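Putative HAD family hydrolase (Streptomyces avermitilis, PDB 3MMZ) is the HAD-type phosphatase-like domain of a longer protein that probably also activates N-acylneuraminate with CTP, and it binds calcium ions in this crystal. Local coordinates at residues D[116-119]-D[123-126]. Sequence-based numbering, arbitrary orientation.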
loop_
_atom_site.group_PDB
_atom_site.type_symbol
_atom_site.label_atom_id
_atom_site.label_comp_id
_atom_site.label_asym_id
_atom_site.label_seq_id
_atom_site.Cartn_x
_atom_site.Cartn_y
_atom_site.Cartn_z
ATOM N N PRO D 116 20.683 -16.643 -18.481
ATOM C CA PRO D 116 21.747 -17.628 -18.744
ATOM C C PRO D 116 22.487 -18.102 -17.473
ATOM O O PRO D 116 22.910 -19.262 -17.410
ATOM C CB PRO D 116 22.691 -16.886 -19.711
ATOM C CG PRO D 116 21.818 -15.873 -20.382
ATOM C CD PRO D 116 20.856 -15.422 -19.287
ATOM N N CYS D 117 22.645 -17.233 -16.475
ATOM C CA CYS D 117 23.217 -17.664 -15.191
ATOM C C CYS D 117 22.274 -18.621 -14.469
ATOM O O CYS D 117 22.720 -19.622 -13.909
ATOM C CB CYS D 117 23.535 -16.474 -14.279
ATOM S SG CYS D 117 24.940 -15.513 -14.850
ATOM N N PHE D 118 20.977 -18.302 -14.503
ATOM C CA PHE D 118 19.927 -19.141 -13.921
ATOM C C PHE D 118 20.032 -20.569 -14.475
ATOM O O PHE D 118 19.989 -21.527 -13.713
ATOM C CB PHE D 118 18.530 -18.559 -14.237
ATOM C CG PHE D 118 18.009 -17.566 -13.223
ATOM C CD1 PHE D 118 18.867 -16.809 -12.430
ATOM C CD2 PHE D 118 16.626 -17.384 -13.078
ATOM C CE1 PHE D 118 18.355 -15.898 -11.488
ATOM C CE2 PHE D 118 16.107 -16.478 -12.159
ATOM C CZ PHE D 118 16.969 -15.737 -11.353
ATOM N N ALA D 119 20.186 -20.693 -15.796
ATOM C CA ALA D 119 20.300 -22.004 -16.465
ATOM C C ALA D 119 21.544 -22.793 -16.042
ATOM O O ALA D 119 21.528 -24.028 -16.035
ATOM C CB ALA D 119 20.266 -21.851 -17.996
ATOM N N TRP D 123 20.571 -23.524 -8.017
ATOM C CA TRP D 123 19.610 -22.782 -7.210
ATOM C C TRP D 123 19.457 -21.325 -7.663
ATOM O O TRP D 123 19.932 -20.413 -6.977
ATOM C CB TRP D 123 20.000 -22.875 -5.723
ATOM C CG TRP D 123 19.765 -24.245 -5.136
ATOM C CD1 TRP D 123 20.644 -25.297 -5.109
ATOM C CD2 TRP D 123 18.571 -24.703 -4.494
ATOM N NE1 TRP D 123 20.065 -26.381 -4.493
ATOM C CE2 TRP D 123 18.793 -26.040 -4.100
ATOM C CE3 TRP D 123 17.326 -24.106 -4.212
ATOM C CZ2 TRP D 123 17.821 -26.796 -3.434
ATOM C CZ3 TRP D 123 16.359 -24.863 -3.552
ATOM C CH2 TRP D 123 16.614 -26.193 -3.175
ATOM N N PRO D 124 18.800 -21.097 -8.821
ATOM C CA PRO D 124 18.561 -19.715 -9.231
ATOM C C PRO D 124 17.443 -19.127 -8.381
ATOM O O PRO D 124 16.439 -19.801 -8.154
ATOM C CB PRO D 124 18.098 -19.847 -10.685
ATOM C CG PRO D 124 17.572 -21.245 -10.807
ATOM C CD PRO D 124 18.378 -22.067 -9.862
ATOM N N VAL D 125 17.638 -17.895 -7.915
ATOM C CA VAL D 125 16.669 -17.219 -7.040
ATOM C C VAL D 125 16.360 -15.834 -7.611
ATOM O O VAL D 125 17.270 -15.064 -7.976
ATOM C CB VAL D 125 17.175 -17.102 -5.566
ATOM C CG1 VAL D 125 16.125 -16.409 -4.687
ATOM C CG2 VAL D 125 17.533 -18.492 -4.983
ATOM N N ALA D 126 15.072 -15.525 -7.722
ATOM C CA ALA D 126 14.647 -14.230 -8.227
ATOM C C ALA D 126 14.176 -13.403 -7.049
ATOM O O ALA D 126 13.485 -13.924 -6.164
ATOM C CB ALA D 126 13.495 -14.402 -9.238
#
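Phe118 of the helix lays one face of its ring against Pro124 of the following strand, and this CH-pi contact carries most of the join. CB of Pro124 stands 3.6 Å from the centroid of the Phe118 ring, 20° off the ring normal, displaced toward the CG side, where CG of Phe118 lies 3.4 Å from it. Proline suits the place: its compact, rigid ring presents a CH group to the aromatic face. Turned well past the usual -60°, chi1 of Phe118 (-89°) lays the phenyl group along the strand, carrying its far end beyond Pro124.

The far end of the ring makes further contacts with the next two residues of the strand. CZ of Phe118 comes within 3.5 Å of the carbonyl O of Val125, an oblique van der Waals approach, and reaches CB of Ala126 at 4.3 Å, where a small methyl leaves room for the ring. No hydrogen bond links the segments. A serine in place of Phe118 would probably leave Pro124 without its aromatic partner and open a gap beside Ala126.

Helix 115-120 is the crossover of a beta-alpha-beta unit in the Rossmann-like HAD core, whose parallel strands 105-109 and 123-126 are hydrogen-bonded side by side, Val125 bonding to Tyr107 and Gly109. Phe118 also packs on Tyr107 and on Val134 and Ala137, between the sheet and helix 132-137, while Leu3 of a second subunit touches it.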